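Local coordinates for protein dTDP-4-dehydrorhamnose reductase (Sulfolobus tokodaii, PDB 2GGS) that binds NADPH on a Rossmann-type fold and probably reduces dTDP-4-dehydrorhamnose to dTDP-rhamnose, at residues 102-107 and 146-151; 118-123 and 203-208; 194-199 and 256-261. All coordinates share one frame; numbering follows the deposited sequence.

Contact 1: 102-107 and 146-151; sequences IVHIST and SLIIRT. With NDP (NADPH dihydro-nicotinamide-adenine-dinucleotide phosphate), chain C.
Val103 and Ile149 meet where strand 102-107 runs parallel to strand 147-151, the axes of the two segments turned 31° apart. Five backbone hydrogen bonds join the strands, from Leu147 N to Ile102 O at 2.9 Å through to Thr151 N on Ser106 O at 3.1 Å; that last donor stands above the carbonyl plane. Ile149 can be followed outward. Its CB lies 4.1 Å from Ile105 CD1, and CG1, anti to the carbonyl carbon (chi1 -58°), approaches Val103 CG1. The extended chain then carries CD1 to 3.7 Å from the same Val103 CG1, while Ile105 lies alongside, pointing the same way. Helix 186-199 covers this apolar face through Ile193 and Leu197. On the face of His104, Ile148, Ser106 and Arg150, CG1 of Ile148 sits at the edge of the His104 ring, and Ile148 CG2 packs on Ser106 CB. The polar ends here look outside the pair: Glu138 receives both Ser106 OG and Arg150 NE, and His104 ND1 bonds to Asn63. At the carboxyl ends the cofactor comes in. Ile105 CG2 touches the ribose at NDP O4D (3.4 Å), and the nicotinamide atom NDP C6N lies 3.1 Å from Ser106 O. Two parallel strands linked through helix 129-141, with NADPH at their carboxyl ends, form a beta-alpha-beta unit of the Rossmann fold.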
loop_
_atom_site.group_PDB
_atom_site.type_symbol
_atom_site.label_atom_id
_atom_site.label_comp_id
_atom_site.label_asym_id
_atom_site.label_seq_id
_atom_site.Cartn_x
_atom_site.Cartn_y
_atom_site.Cartn_z
ATOM N N ILE A 102 -8.884 -12.902 -6.093
ATOM C CA ILE A 102 -8.832 -11.715 -5.235
ATOM C C ILE A 102 -7.392 -11.448 -4.775
ATOM O O ILE A 102 -6.741 -12.335 -4.208
ATOM C CB ILE A 102 -9.725 -11.903 -4.030
ATOM C CG1 ILE A 102 -11.196 -12.015 -4.498
ATOM C CG2 ILE A 102 -9.516 -10.742 -3.009
ATOM C CD1 ILE A 102 -12.175 -11.854 -3.426
ATOM N N VAL A 103 -6.897 -10.242 -5.045
ATOM C CA VAL A 103 -5.547 -9.822 -4.607
ATOM C C VAL A 103 -5.710 -8.623 -3.689
ATOM O O VAL A 103 -6.194 -7.562 -4.132
ATOM C CB VAL A 103 -4.628 -9.420 -5.821
ATOM C CG1 VAL A 103 -3.242 -8.946 -5.312
ATOM C CG2 VAL A 103 -4.510 -10.582 -6.812
ATOM N N HIS A 104 -5.345 -8.776 -2.416
ATOM C CA HIS A 104 -5.633 -7.740 -1.448
ATOM C C HIS A 104 -4.295 -7.119 -1.002
ATOM O O HIS A 104 -3.349 -7.842 -0.697
ATOM C CB HIS A 104 -6.354 -8.330 -0.219
ATOM C CG HIS A 104 -6.427 -7.363 0.913
ATOM N ND1 HIS A 104 -7.194 -6.215 0.837
ATOM C CD2 HIS A 104 -5.778 -7.309 2.104
ATOM C CE1 HIS A 104 -7.014 -5.501 1.930
ATOM N NE2 HIS A 104 -6.179 -6.150 2.729
ATOM N N ILE A 105 -4.238 -5.794 -0.934
ATOM C CA ILE A 105 -2.978 -5.137 -0.570
ATOM C C ILE A 105 -2.976 -4.790 0.909
ATOM O O ILE A 105 -3.940 -4.227 1.437
ATOM C CB ILE A 105 -2.723 -3.872 -1.435
ATOM C CG1 ILE A 105 -2.871 -4.172 -2.951
ATOM C CG2 ILE A 105 -1.325 -3.279 -1.071
ATOM C CD1 ILE A 105 -1.983 -5.300 -3.498
ATOM N N SER A 106 -1.891 -5.146 1.608
ATOM C CA SER A 106 -1.794 -4.881 3.023
ATOM C C SER A 106 -0.491 -4.139 3.374
ATOM O O SER A 106 0.180 -3.584 2.493
ATOM C CB SER A 106 -1.988 -6.168 3.841
ATOM O OG SER A 106 -2.145 -5.911 5.242
ATOM N N THR A 107 -0.185 -4.089 4.665
ATOM C CA THR A 107 0.809 -3.129 5.188
ATOM C C THR A 107 1.765 -3.731 6.217
ATOM O O THR A 107 1.392 -4.583 7.025
ATOM C CB THR A 107 0.098 -1.858 5.784
ATOM O OG1 THR A 107 1.076 -0.943 6.313
ATOM C CG2 THR A 107 -0.900 -2.252 6.893
ATOM N N SER A 146 -7.102 -16.733 -2.403
ATOM C CA SER A 146 -6.803 -15.280 -2.518
ATOM C C SER A 146 -5.316 -15.060 -2.235
ATOM O O SER A 146 -4.663 -15.939 -1.681
ATOM C CB SER A 146 -7.604 -14.448 -1.522
ATOM O OG SER A 146 -7.094 -14.619 -0.225
ATOM N N LEU A 147 -4.826 -13.878 -2.583
ATOM C CA LEU A 147 -3.430 -13.485 -2.312
ATOM C C LEU A 147 -3.450 -12.165 -1.525
ATOM O O LEU A 147 -4.111 -11.215 -1.955
ATOM C CB LEU A 147 -2.693 -13.233 -3.632
ATOM C CG LEU A 147 -1.222 -12.863 -3.495
ATOM C CD1 LEU A 147 -0.447 -14.007 -2.791
ATOM C CD2 LEU A 147 -0.655 -12.519 -4.871
ATOM N N ILE A 148 -2.716 -12.130 -0.409
ATOM C CA ILE A 148 -2.503 -10.906 0.386
ATOM C C ILE A 148 -1.059 -10.504 0.090
ATOM O O ILE A 148 -0.123 -11.302 0.276
ATOM C CB ILE A 148 -2.684 -11.119 1.905
ATOM C CG1 ILE A 148 -4.171 -11.332 2.250
ATOM C CG2 ILE A 148 -2.096 -9.937 2.703
ATOM C CD1 ILE A 148 -4.384 -12.037 3.577
ATOM N N ILE A 149 -0.891 -9.268 -0.372
ATOM C CA ILE A 149 0.446 -8.722 -0.617
ATOM C C ILE A 149 0.723 -7.664 0.437
ATOM O O ILE A 149 0.056 -6.634 0.440
ATOM C CB ILE A 149 0.554 -8.094 -2.025
ATOM C CG1 ILE A 149 0.240 -9.093 -3.156
ATOM C CG2 ILE A 149 1.952 -7.495 -2.201
ATOM C CD1 ILE A 149 0.356 -8.471 -4.543
ATOM N N ARG A 150 1.689 -7.910 1.337
ATOM C CA ARG A 150 2.027 -6.867 2.320
ATOM C C ARG A 150 3.154 -6.021 1.731
ATOM O O ARG A 150 4.113 -6.540 1.175
ATOM C CB ARG A 150 2.496 -7.443 3.638
ATOM C CG ARG A 150 1.485 -8.363 4.322
ATOM C CD ARG A 150 1.791 -8.459 5.832
ATOM N NE ARG A 150 0.877 -9.343 6.558
ATOM C CZ ARG A 150 1.212 -10.557 7.007
ATOM N NH1 ARG A 150 2.441 -11.057 6.790
ATOM N NH2 ARG A 150 0.318 -11.281 7.665
ATOM N N THR A 151 3.039 -4.716 1.896
ATOM C CA THR A 151 4.059 -3.794 1.356
ATOM C C THR A 151 4.325 -2.682 2.378
ATOM O O THR A 151 3.674 -2.624 3.443
ATOM C CB THR A 151 3.672 -3.299 -0.041
ATOM O OG1 THR A 151 4.777 -2.652 -0.691
ATOM C CG2 THR A 151 2.504 -2.354 0.024
HETATM P PA NDP C . -3.641 6.174 -1.477
HETATM O O1A NDP C . -3.922 6.914 -0.237
HETATM O O2A NDP C . -2.844 6.937 -2.468
HETATM O O5B NDP C . -4.965 5.682 -2.185
HETATM C C5B NDP C . -6.087 5.280 -1.419
HETATM C C4B NDP C . -7.121 4.843 -2.425
HETATM O O4B NDP C . -8.217 4.289 -1.693
HETATM C C3B NDP C . -7.617 5.973 -3.313
HETATM O O3B NDP C . -7.753 5.484 -4.620
HETATM C C2B NDP C . -8.997 6.254 -2.703
HETATM O O2B NDP C . -9.835 6.737 -3.709
HETATM C C1B NDP C . -9.387 4.847 -2.274
HETATM N N9A NDP C . -10.458 4.874 -1.273
HETATM C C8A NDP C . -10.368 5.297 0.018
HETATM N N7A NDP C . -11.600 5.180 0.593
HETATM C C5A NDP C . -12.441 4.694 -0.336
HETATM C C6A NDP C . -13.808 4.392 -0.310
HETATM N N6A NDP C . -14.555 4.687 0.790
HETATM N N1A NDP C . -14.362 3.929 -1.472
HETATM C C2A NDP C . -13.644 3.727 -2.645
HETATM N N3A NDP C . -12.307 4.042 -2.664
HETATM C C4A NDP C . -11.739 4.517 -1.531
HETATM O O3 NDP C . -2.961 4.801 -0.943
HETATM P PN NDP C . -1.723 3.999 -1.618
HETATM O O1N NDP C . -1.822 3.860 -3.054
HETATM O O2N NDP C . -0.547 4.638 -0.985
HETATM O O5D NDP C . -1.911 2.589 -0.885
HETATM C C5D NDP C . -2.364 1.454 -1.616
HETATM C C4D NDP C . -2.541 0.241 -0.710
HETATM O O4D NDP C . -1.294 -0.057 -0.126
HETATM C C3D NDP C . -3.519 0.446 0.443
HETATM O O3D NDP C . -4.091 -0.819 0.640
HETATM C C2D NDP C . -2.634 0.802 1.613
HETATM O O2D NDP C . -3.276 0.486 2.837
HETATM C C1D NDP C . -1.422 -0.108 1.297
HETATM N N1N NDP C . -0.207 0.401 1.945
HETATM C C2N NDP C . 0.092 1.727 1.789
HETATM C C3N NDP C . 1.309 2.251 2.200
HETATM C C7N NDP C . 1.577 3.708 1.996
HETATM O O7N NDP C . 2.701 4.284 2.619
HETATM N N7N NDP C . 0.749 4.436 1.250
HETATM C C4N NDP C . 2.350 1.363 2.856
HETATM C C5N NDP C . 1.920 -0.076 3.019
HETATM C C6N NDP C . 0.668 -0.484 2.543
HETATM P P2B NDP C . -10.220 8.346 -3.837
HETATM O O1X NDP C . -10.708 8.428 -5.227
HETATM O O2X NDP C . -8.999 9.161 -3.569
HETATM O O3X NDP C . -11.303 8.716 -2.791
#

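Contact 2: 118-123 and 203-208; sequences YKEEDI and GIIHVA
The imidazole of His206 and the carboxylate of Glu120 are stacked, their planes 22° apart, as the two side chains slide past each other in opposite directions. Over one face of the ring lies Glu120 CG, 3.9 Å above the plane and displaced toward the rim, and Glu120 CA adds a CH-pi contact on the ring. The edge of the imidazole faces the backbone of Tyr118: ND1 comes within 2.8 Å of Tyr118 O, a weak hydrogen bond because the N-H is bent to 124°. From the other end of the ring, NE2 is paired with Arg150 NH1 on the neighbouring strand, and the same guanidinium nitrogen reaches Glu120 O. The Tyr118 ring has Asp122 CB at its edge, in plane, and stacks with Phe111.

Glu120 is the side chain that crosses to strand 203-206. Its chain bends at CG, and chi2 81° turns CD along the strand, from Ile204 toward His206. CG rests 3.4 Å from Ile204 O and 4.1 Å from Ile204 CG2. OE2 then accepts the backbone N-H of His206 at 2.9 Å in a nearly straight bond, on its anti side and somewhat out of the carboxylate plane. A water lies within hydrogen-bonding distance of both OE2 and His206 O. The loop itself is shaped by a type I turn from Lys119 to Asp122, with Asp122 OD2 taking Lys119 N at 2.8 Å.

Glu120 thus ties the loop that follows strand 101-107 to an outermost strand of the parallel sheet. One amide grips the buried OE2, the water probably adding to the hold, and OE1 makes a long, weak ion pair with Arg254. ND1 as donor and NE2 facing Arg150 NH1 are consistent with a neutral His206, its proton on ND1, despite the nearby carboxylate.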
loop_
_atom_site.group_PDB
_atom_site.type_symbol
_atom_site.label_atom_id
_atom_site.label_comp_id
_atom_site.label_asym_id
_atom_site.label_seq_id
_atom_site.Cartn_x
_atom_site.Cartn_y
_atom_site.Cartn_z
ATOM N N TYR A 118 10.384 -8.531 8.725
ATOM C CA TYR A 118 9.275 -9.478 8.924
ATOM C C TYR A 118 9.022 -10.362 7.734
ATOM O O TYR A 118 8.961 -9.871 6.604
ATOM C CB TYR A 118 7.985 -8.726 9.278
ATOM C CG TYR A 118 8.056 -8.087 10.644
ATOM C CD1 TYR A 118 7.822 -8.851 11.788
ATOM C CD2 TYR A 118 8.399 -6.730 10.804
ATOM C CE1 TYR A 118 7.904 -8.277 13.059
ATOM C CE2 TYR A 118 8.473 -6.153 12.059
ATOM C CZ TYR A 118 8.227 -6.937 13.179
ATOM O OH TYR A 118 8.302 -6.399 14.428
ATOM N N LYS A 119 8.890 -11.673 7.983
ATOM C CA LYS A 119 8.548 -12.628 6.934
ATOM C C LYS A 119 7.049 -12.927 6.970
ATOM O O LYS A 119 6.377 -12.542 7.926
ATOM C CB LYS A 119 9.393 -13.909 7.023
ATOM C CG LYS A 119 9.421 -14.565 8.349
ATOM C CD LYS A 119 10.428 -15.776 8.340
ATOM C CE LYS A 119 11.876 -15.361 8.067
ATOM N NZ LYS A 119 12.568 -14.728 9.271
ATOM N N GLU A 120 6.546 -13.594 5.930
ATOM C CA GLU A 120 5.094 -13.799 5.771
ATOM C C GLU A 120 4.402 -14.415 6.978
ATOM O O GLU A 120 3.294 -14.015 7.343
ATOM C CB GLU A 120 4.756 -14.595 4.518
ATOM C CG GLU A 120 4.995 -13.833 3.198
ATOM C CD GLU A 120 6.478 -13.814 2.698
ATOM O OE1 GLU A 120 7.393 -14.284 3.426
ATOM O OE2 GLU A 120 6.717 -13.282 1.607
ATOM N N GLU A 121 5.088 -15.376 7.597
ATOM C CA GLU A 121 4.515 -16.153 8.687
ATOM C C GLU A 121 4.691 -15.518 10.072
ATOM O O GLU A 121 4.144 -16.032 11.052
ATOM C CB GLU A 121 5.078 -17.584 8.638
ATOM C CG GLU A 121 6.557 -17.685 8.978
ATOM C CD GLU A 121 7.490 -17.634 7.765
ATOM O OE1 GLU A 121 7.182 -17.024 6.710
ATOM O OE2 GLU A 121 8.578 -18.233 7.876
ATOM N N ASP A 122 5.457 -14.429 10.177
ATOM C CA ASP A 122 5.576 -13.702 11.458
ATOM C C ASP A 122 4.204 -13.182 11.896
ATOM O O ASP A 122 3.329 -12.921 11.055
ATOM C CB ASP A 122 6.564 -12.534 11.385
ATOM C CG ASP A 122 8.029 -12.978 11.331
ATOM O OD1 ASP A 122 8.392 -14.016 11.916
ATOM O OD2 ASP A 122 8.838 -12.252 10.743
ATOM N N ILE A 123 3.999 -13.075 13.203
ATOM C CA ILE A 123 2.669 -12.796 13.729
ATOM C C ILE A 123 2.418 -11.308 13.859
ATOM O O ILE A 123 3.107 -10.615 14.623
ATOM C CB ILE A 123 2.481 -13.466 15.137
ATOM C CG1 ILE A 123 2.645 -14.981 15.044
ATOM C CG2 ILE A 123 1.130 -13.078 15.754
ATOM C CD1 ILE A 123 1.636 -15.664 14.173
ATOM N N GLY A 203 -2.109 -17.161 -0.995
ATOM C CA GLY A 203 -1.479 -17.110 0.328
ATOM C C GLY A 203 -1.116 -15.691 0.742
ATOM O O GLY A 203 -1.890 -14.761 0.504
ATOM N N ILE A 204 0.043 -15.527 1.373
ATOM C CA ILE A 204 0.539 -14.192 1.730
ATOM C C ILE A 204 1.916 -14.015 1.083
ATOM O O ILE A 204 2.664 -14.983 0.960
ATOM C CB ILE A 204 0.660 -14.022 3.254
ATOM C CG1 ILE A 204 -0.675 -14.358 3.923
ATOM C CG2 ILE A 204 1.105 -12.589 3.609
ATOM C CD1 ILE A 204 -0.629 -14.367 5.415
ATOM N N ILE A 205 2.226 -12.813 0.610
ATOM C CA ILE A 205 3.553 -12.547 0.014
ATOM C C ILE A 205 3.963 -11.129 0.370
ATOM O O ILE A 205 3.123 -10.233 0.342
ATOM C CB ILE A 205 3.621 -12.825 -1.520
ATOM C CG1 ILE A 205 5.059 -12.758 -2.086
ATOM C CG2 ILE A 205 2.738 -11.833 -2.312
ATOM C CD1 ILE A 205 5.133 -13.222 -3.559
ATOM N N HIS A 206 5.221 -10.956 0.758
ATOM C CA HIS A 206 5.774 -9.618 1.031
ATOM C C HIS A 206 6.446 -9.073 -0.195
ATOM O O HIS A 206 7.343 -9.723 -0.764
ATOM C CB HIS A 206 6.783 -9.645 2.181
ATOM C CG HIS A 206 6.154 -9.872 3.515
ATOM N ND1 HIS A 206 6.882 -9.978 4.676
ATOM C CD2 HIS A 206 4.849 -10.024 3.868
ATOM C CE1 HIS A 206 6.051 -10.173 5.693
ATOM N NE2 HIS A 206 4.811 -10.161 5.231
ATOM N N VAL A 207 6.053 -7.876 -0.616
ATOM C CA VAL A 207 6.711 -7.215 -1.748
ATOM C C VAL A 207 7.009 -5.759 -1.318
ATOM O O VAL A 207 6.127 -4.908 -1.350
ATOM C CB VAL A 207 5.858 -7.237 -3.057
ATOM C CG1 VAL A 207 6.622 -6.618 -4.200
ATOM C CG2 VAL A 207 5.409 -8.656 -3.440
ATOM N N ALA A 208 8.251 -5.480 -0.902
ATOM C CA ALA A 208 8.646 -4.133 -0.486
ATOM C C ALA A 208 10.132 -3.877 -0.757
ATOM O O ALA A 208 10.801 -4.720 -1.371
ATOM C CB ALA A 208 8.321 -3.903 0.985
HETATM O O HOH W 1 8.470 -12.081 -0.116
#

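Contact 3: 194-199 and 256-261; sequences LELLEL and RKILST
The last turns of helix 186-199 approach the end of helix 253-258 most closely where Glu195 CA stands 6.8 Å from Leu259 CA, the first residue to leave helical backbone angles. Glu195 spans the gap with its carboxylate set like a fork against two successive amides. Ser260 N donates to the syn lone pair of OE1 at 2.9 Å and 169°, and Thr261 N donates to OE2 at 3.2 Å, again on the syn side and 15° out of the carboxylate plane. Beyond CG the chain is extended (chi2 -168°), which holds CD out toward the departing backbone. Thr261 CB and CG2 also crowd OE2.

Beside this polar grip runs an apolar patch of leucines and Ile258. Leu259 CD2 touches both Glu195 CB and Leu196 CD2, 3.7 Å from each, with the Leu196 and Leu259 side chains crossing at about a right angle. Nearer the helix end, Leu199 CD1 reaches across to Ile258 CG2 at 3.5 Å. Leu196 and Ile258 also touch Ile205, which continues this apolar patch to strand 203-206.

A carboxylate accepting two consecutive peptide N-H groups, one on each oxygen, here fixes the start of the segment that follows helix 253-258. The contact thereby fastens the C-terminal part of the chain onto helix 186-199, one of the helices that cover the parallel sheet of the Rossmann fold.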
loop_
_atom_site.group_PDB
_atom_site.type_symbol
_atom_site.label_atom_id
_atom_site.label_comp_id
_atom_site.label_asym_id
_atom_site.label_seq_id
_atom_site.Cartn_x
_atom_site.Cartn_y
_atom_site.Cartn_z
ATOM N N LEU A 194 1.775 -6.970 -11.286
ATOM C CA LEU A 194 1.522 -7.490 -12.627
ATOM C C LEU A 194 2.146 -8.884 -12.821
ATOM O O LEU A 194 1.492 -9.791 -13.346
ATOM C CB LEU A 194 2.073 -6.564 -13.690
ATOM C CG LEU A 194 1.220 -6.370 -14.957
ATOM C CD1 LEU A 194 1.911 -5.536 -16.011
ATOM C CD2 LEU A 194 0.737 -7.671 -15.544
ATOM N N GLU A 195 3.398 -9.044 -12.423
ATOM C CA GLU A 195 4.054 -10.373 -12.553
ATOM C C GLU A 195 3.338 -11.437 -11.735
ATOM O O GLU A 195 3.154 -12.594 -12.165
ATOM C CB GLU A 195 5.500 -10.307 -12.073
ATOM C CG GLU A 195 6.522 -10.161 -13.150
ATOM C CD GLU A 195 7.910 -10.401 -12.625
ATOM O OE1 GLU A 195 8.319 -11.588 -12.545
ATOM O OE2 GLU A 195 8.577 -9.402 -12.282
ATOM N N LEU A 196 2.954 -11.061 -10.526
ATOM C CA LEU A 196 2.282 -11.972 -9.614
ATOM C C LEU A 196 0.958 -12.465 -10.179
ATOM O O LEU A 196 0.609 -13.634 -10.027
ATOM C CB LEU A 196 2.067 -11.305 -8.250
ATOM C CG LEU A 196 3.308 -11.299 -7.364
ATOM C CD1 LEU A 196 3.109 -10.446 -6.092
ATOM C CD2 LEU A 196 3.717 -12.723 -7.020
ATOM N N LEU A 197 0.221 -11.546 -10.809
ATOM C CA LEU A 197 -1.082 -11.835 -11.415
ATOM C C LEU A 197 -1.036 -12.985 -12.381
ATOM O O LEU A 197 -1.841 -13.920 -12.265
ATOM C CB LEU A 197 -1.600 -10.613 -12.174
ATOM C CG LEU A 197 -2.098 -9.473 -11.298
ATOM C CD1 LEU A 197 -3.050 -8.599 -12.091
ATOM C CD2 LEU A 197 -2.785 -10.020 -10.064
ATOM N N GLU A 198 -0.128 -12.869 -13.355
ATOM C CA GLU A 198 0.067 -13.884 -14.375
ATOM C C GLU A 198 0.231 -15.227 -13.698
ATOM O O GLU A 198 -0.300 -16.213 -14.182
ATOM C CB GLU A 198 1.281 -13.586 -15.317
ATOM C CG GLU A 198 2.168 -12.359 -14.982
ATOM C CD GLU A 198 3.711 -12.576 -15.182
ATOM O OE1 GLU A 198 4.316 -11.877 -16.054
ATOM O OE2 GLU A 198 4.326 -13.407 -14.446
ATOM N N LEU A 199 0.945 -15.243 -12.564
ATOM C CA LEU A 199 1.279 -16.468 -11.824
ATOM C C LEU A 199 0.147 -17.067 -10.992
ATOM O O LEU A 199 0.245 -18.223 -10.579
ATOM C CB LEU A 199 2.505 -16.241 -10.932
ATOM C CG LEU A 199 3.815 -15.894 -11.643
ATOM C CD1 LEU A 199 4.875 -15.505 -10.653
ATOM C CD2 LEU A 199 4.306 -17.034 -12.548
ATOM N N ARG A 256 11.491 -12.124 -4.069
ATOM C CA ARG A 256 12.727 -11.915 -4.817
ATOM C C ARG A 256 13.061 -13.174 -5.581
ATOM O O ARG A 256 13.531 -13.061 -6.691
ATOM C CB ARG A 256 13.893 -11.506 -3.928
ATOM C CG ARG A 256 13.820 -10.081 -3.422
ATOM C CD ARG A 256 15.199 -9.611 -2.944
ATOM N NE ARG A 256 15.132 -8.418 -2.076
ATOM C CZ ARG A 256 16.199 -7.786 -1.592
ATOM N NH1 ARG A 256 17.424 -8.238 -1.877
ATOM N NH2 ARG A 256 16.048 -6.708 -0.826
ATOM N N LYS A 257 12.763 -14.348 -5.024
ATOM C CA LYS A 257 12.937 -15.599 -5.802
ATOM C C LYS A 257 11.922 -15.752 -6.940
ATOM O O LYS A 257 12.265 -16.069 -8.061
ATOM C CB LYS A 257 12.910 -16.826 -4.898
ATOM C CG LYS A 257 13.979 -16.790 -3.820
ATOM C CD LYS A 257 13.901 -18.042 -2.959
ATOM C CE LYS A 257 14.974 -18.017 -1.866
ATOM N NZ LYS A 257 16.325 -17.909 -2.469
ATOM N N ILE A 258 10.657 -15.478 -6.648
ATOM C CA ILE A 258 9.563 -15.676 -7.598
ATOM C C ILE A 258 9.618 -14.722 -8.793
ATOM O O ILE A 258 9.393 -15.102 -9.956
ATOM C CB ILE A 258 8.218 -15.508 -6.866
ATOM C CG1 ILE A 258 7.991 -16.677 -5.919
ATOM C CG2 ILE A 258 7.040 -15.348 -7.867
ATOM C CD1 ILE A 258 7.096 -16.347 -4.733
ATOM N N LEU A 259 9.899 -13.458 -8.506
ATOM C CA LEU A 259 9.762 -12.435 -9.506
ATOM C C LEU A 259 11.073 -12.138 -10.219
ATOM O O LEU A 259 12.162 -12.160 -9.612
ATOM C CB LEU A 259 9.197 -11.169 -8.857
ATOM C CG LEU A 259 7.870 -11.403 -8.130
ATOM C CD1 LEU A 259 7.414 -10.106 -7.509
ATOM C CD2 LEU A 259 6.768 -11.966 -9.045
ATOM N N SER A 260 10.963 -11.839 -11.509
ATOM C CA SER A 260 12.157 -11.492 -12.296
ATOM C C SER A 260 12.661 -10.092 -12.007
ATOM O O SER A 260 13.883 -9.878 -11.879
ATOM C CB SER A 260 11.885 -11.634 -13.784
ATOM O OG SER A 260 11.454 -12.950 -14.038
ATOM N N THR A 261 11.716 -9.162 -11.891
ATOM C CA THR A 261 11.990 -7.721 -11.778
ATOM C C THR A 261 12.578 -7.292 -10.428
ATOM O O THR A 261 12.174 -7.798 -9.384
ATOM C CB THR A 261 10.707 -6.885 -12.038
ATOM O OG1 THR A 261 11.069 -5.524 -12.329
ATOM C CG2 THR A 261 9.700 -6.919 -10.816
#

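In the fold
Contact 1 is fully buried in the parallel sheet, on its inner strands, and is the one that meets NADPH; its chemistry is regular backbone bonding with apolar side chains on one face. Contact 2 is also buried and sits one strand further out, since 147-151 and 203-206 are neighbours, probably joined by hydrogen bonds from Ile205 N to Ile148 O and between Thr151 OG1 and Val207 O; there a loop side chain takes the place of a further strand. Contact 3, partly buried and nearer the surface, pairs helix with helix end. Leu196 connects all three, packing on Ile149 and Ile205. The glutamate of contact 2 takes one backbone N-H, that of contact 3 two.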